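Local coordinates for lantibiotic dehydratase (Microbispora corallina, PDB 5EHK) that dehydrates serine and threonine residues of the NAI-107 precursor peptide during lantibiotic biosynthesis, in a tRNA-dependent reaction that uses glutamyl-tRNA, at the interface of chains A and B. Residues are numbered along the deposited sequence; one frame, centred on the assembly and turned at random. Chains: chain A/B, Lantibiotic dehydratase.

Contact 1: the interface of chains A and B. Residues chain A 460, 464; chain B 675, 693, 695-696.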
loop_
_atom_site.group_PDB
_atom_site.type_symbol
_atom_site.label_atom_id
_atom_site.label_comp_id
_atom_site.label_asym_id
_atom_site.label_seq_id
_atom_site.Cartn_x
_atom_site.Cartn_y
_atom_site.Cartn_z
ATOM N N ALA A 460 -11.547 -6.303 -19.588
ATOM C CA ALA A 460 -12.650 -6.074 -20.510
ATOM C C ALA A 460 -12.904 -7.383 -21.249
ATOM O O ALA A 460 -14.044 -7.767 -21.483
ATOM C CB ALA A 460 -12.334 -4.956 -21.481
ATOM N N ARG A 464 -16.572 -9.568 -21.270
ATOM C CA ARG A 464 -17.336 -9.896 -22.472
ATOM C C ARG A 464 -17.735 -11.368 -22.515
ATOM O O ARG A 464 -18.876 -11.718 -22.861
ATOM C CB ARG A 464 -16.543 -9.567 -23.726
ATOM C CG ARG A 464 -16.630 -8.136 -24.160
ATOM C CD ARG A 464 -16.113 -8.019 -25.577
ATOM N NE ARG A 464 -14.751 -8.531 -25.650
ATOM C CZ ARG A 464 -13.666 -7.807 -25.387
ATOM N NH1 ARG A 464 -13.782 -6.519 -25.071
ATOM N NH2 ARG A 464 -12.461 -8.365 -25.462
ATOM N N PRO B 675 -19.026 -4.906 -20.622
ATOM C CA PRO B 675 -19.266 -4.242 -21.920
ATOM C C PRO B 675 -20.528 -3.389 -21.888
ATOM O O PRO B 675 -20.651 -2.379 -22.586
ATOM C CB PRO B 675 -19.461 -5.418 -22.890
ATOM C CG PRO B 675 -19.852 -6.570 -22.025
ATOM C CD PRO B 675 -19.160 -6.371 -20.708
ATOM N N ARG B 693 -19.190 0.125 -23.312
ATOM C CA ARG B 693 -17.764 0.248 -23.616
ATOM C C ARG B 693 -17.574 0.012 -25.109
ATOM O O ARG B 693 -18.385 -0.656 -25.739
ATOM C CB ARG B 693 -16.951 -0.773 -22.821
ATOM C CG ARG B 693 -17.068 -0.688 -21.307
ATOM C CD ARG B 693 -16.071 -1.647 -20.682
ATOM N NE ARG B 693 -14.759 -1.471 -21.314
ATOM C CZ ARG B 693 -13.648 -1.039 -20.715
ATOM N NH1 ARG B 693 -13.644 -0.741 -19.426
ATOM N NH2 ARG B 693 -12.525 -0.923 -21.417
ATOM N N ASP B 695 -14.439 -1.167 -26.644
ATOM C CA ASP B 695 -13.145 -1.808 -26.881
ATOM C C ASP B 695 -13.059 -2.410 -28.272
ATOM O O ASP B 695 -12.098 -2.177 -29.001
ATOM C CB ASP B 695 -12.887 -2.908 -25.851
ATOM C CG ASP B 695 -13.095 -2.437 -24.437
ATOM O OD1 ASP B 695 -14.277 -2.308 -24.047
ATOM O OD2 ASP B 695 -12.086 -2.204 -23.719
ATOM N N GLN B 696 -14.074 -3.182 -28.628
ATOM C CA GLN B 696 -14.135 -3.839 -29.921
ATOM C C GLN B 696 -14.025 -2.903 -31.124
ATOM O O GLN B 696 -13.575 -3.316 -32.183
ATOM C CB GLN B 696 -15.400 -4.685 -30.010
ATOM C CG GLN B 696 -15.363 -5.889 -29.094
ATOM C CD GLN B 696 -16.678 -6.645 -29.077
ATOM O OE1 GLN B 696 -17.745 -6.074 -29.361
ATOM N NE2 GLN B 696 -16.610 -7.945 -28.762
HETATM O O HOH W 1 -15.671 -4.769 -23.751
#
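A:Arg464, on helix 460-471 of one subunit, packs its CD and NE alongside the amide of B:Gln696 and turns NH1 toward B:Asp695, both on the 3-10 helix 695-697 of the other, in one patch of the two-fold interface between two copies of the dehydratase. The chain bends at chi3 (-57°), and the following turn about CD-NE aims NH1 toward B:Asp695. The side chains of A:Arg464 and B:Gln696 run alongside each other in opposite directions. Guanidinium and amide planes lie 28° apart, and CD of the arginine meets the amide carbon CD of B:Gln696 at 3.8 Å, a packing contact.

Toward B:Asp695 the geometry differs: guanidinium and carboxylate are turned 57° against each other, and NH1 of A:Arg464 stays 4.4 Å from OD1 of B:Asp695, too far for a direct bond. Water 1 bridges the two groups, 2.9 Å from NH1 of A:Arg464 and 2.8 Å from the carboxylate oxygen OD1 of B:Asp695.

That carboxylate is held from its own side. B:Arg693, on strand 691-693, grips it side-on with two nitrogens, each meeting a syn lone pair. NE of B:Arg693 gives OD1 of B:Asp695 a nearly straight bond of 2.9 Å, almost in the guanidinium plane, while NH2 makes the salt bridge to OD2, tilted somewhat from that plane. The double grip should restrict the carboxylate's rotation and may moderate its charge. B:Pro675 adds a loose contact by its ring carbon CB to CG of A:Arg464. One turn away on the helix, A:Ala460 places its methyl over one face of the B:Arg693 guanidinium, toward the rim, with CB 3.6 Å from OD2 of B:Asp695.

Contact 2: the interface of chains A and B. Residues chain A 463-464, 467-468; chain B 675, 696, 720-721.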
loop_
_atom_site.group_PDB
_atom_site.type_symbol
_atom_site.label_atom_id
_atom_site.label_comp_id
_atom_site.label_asym_id
_atom_site.label_seq_id
_atom_site.Cartn_x
_atom_site.Cartn_y
_atom_site.Cartn_z
ATOM N N ALA A 463 -14.766 -9.929 -19.102
ATOM C CA ALA A 463 -16.140 -9.491 -18.863
ATOM C C ALA A 463 -17.056 -9.804 -20.051
ATOM O O ALA A 463 -18.188 -10.246 -19.853
ATOM C CB ALA A 463 -16.197 -8.007 -18.482
ATOM N N ARG A 464 -16.572 -9.568 -21.270
ATOM C CA ARG A 464 -17.336 -9.896 -22.472
ATOM C C ARG A 464 -17.735 -11.368 -22.515
ATOM O O ARG A 464 -18.876 -11.718 -22.861
ATOM C CB ARG A 464 -16.543 -9.567 -23.726
ATOM C CG ARG A 464 -16.630 -8.136 -24.160
ATOM C CD ARG A 464 -16.113 -8.019 -25.577
ATOM N NE ARG A 464 -14.751 -8.531 -25.650
ATOM C CZ ARG A 464 -13.666 -7.807 -25.387
ATOM N NH1 ARG A 464 -13.782 -6.519 -25.071
ATOM N NH2 ARG A 464 -12.461 -8.365 -25.462
ATOM N N ALA A 467 -20.601 -11.815 -20.269
ATOM C CA ALA A 467 -21.803 -11.107 -20.700
ATOM C C ALA A 467 -22.516 -11.865 -21.813
ATOM O O ALA A 467 -23.718 -12.111 -21.721
ATOM C CB ALA A 467 -21.465 -9.682 -21.150
ATOM N N LYS A 468 -21.783 -12.179 -22.880
ATOM C CA LYS A 468 -22.300 -13.016 -23.956
ATOM C C LYS A 468 -22.902 -14.335 -23.446
ATOM O O LYS A 468 -24.069 -14.644 -23.724
ATOM C CB LYS A 468 -21.199 -13.303 -24.976
ATOM C CG LYS A 468 -20.858 -12.114 -25.848
ATOM C CD LYS A 468 -19.747 -12.469 -26.835
ATOM C CE LYS A 468 -18.416 -12.760 -26.111
ATOM N NZ LYS A 468 -17.297 -13.162 -27.026
ATOM N N PRO B 675 -19.026 -4.906 -20.622
ATOM C CA PRO B 675 -19.266 -4.242 -21.920
ATOM C C PRO B 675 -20.528 -3.389 -21.888
ATOM O O PRO B 675 -20.651 -2.379 -22.586
ATOM C CB PRO B 675 -19.461 -5.418 -22.890
ATOM C CG PRO B 675 -19.852 -6.570 -22.025
ATOM C CD PRO B 675 -19.160 -6.371 -20.708
ATOM N N GLN B 696 -14.074 -3.182 -28.628
ATOM C CA GLN B 696 -14.135 -3.839 -29.921
ATOM C C GLN B 696 -14.025 -2.903 -31.124
ATOM O O GLN B 696 -13.575 -3.316 -32.183
ATOM C CB GLN B 696 -15.400 -4.685 -30.010
ATOM C CG GLN B 696 -15.363 -5.889 -29.094
ATOM C CD GLN B 696 -16.678 -6.645 -29.077
ATOM O OE1 GLN B 696 -17.745 -6.074 -29.361
ATOM N NE2 GLN B 696 -16.610 -7.945 -28.762
ATOM N N GLU B 720 -24.669 -6.445 -31.442
ATOM C CA GLU B 720 -24.199 -7.472 -30.508
ATOM C C GLU B 720 -24.526 -7.147 -29.063
ATOM O O GLU B 720 -24.669 -8.047 -28.233
ATOM C CB GLU B 720 -22.686 -7.679 -30.650
ATOM C CG GLU B 720 -22.112 -8.785 -29.766
ATOM C CD GLU B 720 -20.600 -8.849 -29.854
ATOM O OE1 GLU B 720 -20.048 -8.173 -30.758
ATOM O OE2 GLU B 720 -19.971 -9.566 -29.034
ATOM N N TRP B 721 -24.672 -5.854 -28.780
ATOM C CA TRP B 721 -24.861 -5.376 -27.411
ATOM C C TRP B 721 -26.148 -4.587 -27.272
ATOM O O TRP B 721 -26.447 -4.069 -26.199
ATOM C CB TRP B 721 -23.655 -4.540 -26.961
ATOM C CG TRP B 721 -22.400 -5.335 -26.969
ATOM C CD1 TRP B 721 -21.359 -5.240 -27.850
ATOM C CD2 TRP B 721 -22.075 -6.395 -26.071
ATOM N NE1 TRP B 721 -20.391 -6.169 -27.537
ATOM C CE2 TRP B 721 -20.811 -6.894 -26.452
ATOM C CE3 TRP B 721 -22.729 -6.969 -24.979
ATOM C CZ2 TRP B 721 -20.195 -7.942 -25.784
ATOM C CZ3 TRP B 721 -22.108 -8.010 -24.310
ATOM C CH2 TRP B 721 -20.851 -8.484 -24.716
#
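This is a mainly apolar, helix-against-loop patch of the two-fold interface between the two copies in the deposited assembly, which may be the biological dimer. Helix 460-471 of chain A lies against B:Trp721 and B:Pro675; the packing appears to help hold the two copies together, and its twin recurs across the two-fold axis. The methyl of A:Ala467 meets both groups: CB is 3.6 Å from the ring carbon CG of B:Pro675 and 3.6 Å from CZ3 of B:Trp721, approaching the six-membered ring nearer edge-on.

Two methylenes straddle the outer rim of that ring from opposite sides of its plane. On the B:Glu720 side, CG of A:Lys468 touches CH2 of B:Trp721 at 3.8 Å; on the B:Pro675 side, CG of A:Arg464 touches CZ2 of B:Trp721 at 3.9 Å. The arginine side chain crosses the indole at about a right angle, and its guanidinium is turned 66° from the ring plane, so the meeting is made by aliphatic carbon rather than by a stacked cation.

Chain B holds the indole on several sides. CB of B:Pro675 sits over one face and CG of B:Glu720 over the other, both offset toward the rim. NE1 of B:Trp721 donates a 3.2 Å hydrogen bond to the amide oxygen OE1 of B:Gln696. The acceptor lies in the ring plane, although the donor stands 40° out of the carbonyl plane of the amide. This should limit rotation of the indole.

A:Lys468 crosses B:Glu720 obliquely. The bend at chi3 (-66°) carries its chain past the carboxylate, leaving NZ of A:Lys468 4.9 Å from OE2 of B:Glu720, near but unpaired. The nearer meeting is made by the methylene CD of A:Lys468, 3.6 Å from that same oxygen OE2 of B:Glu720.

The C-alpha centres of contacts 1 and 2 lie about 6 Å apart, and the two share A:Arg464, B:Pro675 and B:Gln696, so they are adjoining parts of one surface. Helix 460-471 of chain A supplies its side of both: A:Ala460 serves contact 1, A:Ala467 and A:Lys468 serve contact 2, and A:Arg464 spans the join. Contact 1 adds a water-mediated polar link to the apolar packing of contact 2. B:Gln696 couples them from the partner side, since it flanks the arginine and also bonds the indole. Two-fold symmetry repeats the pair, giving the two-chain assembly two such patches.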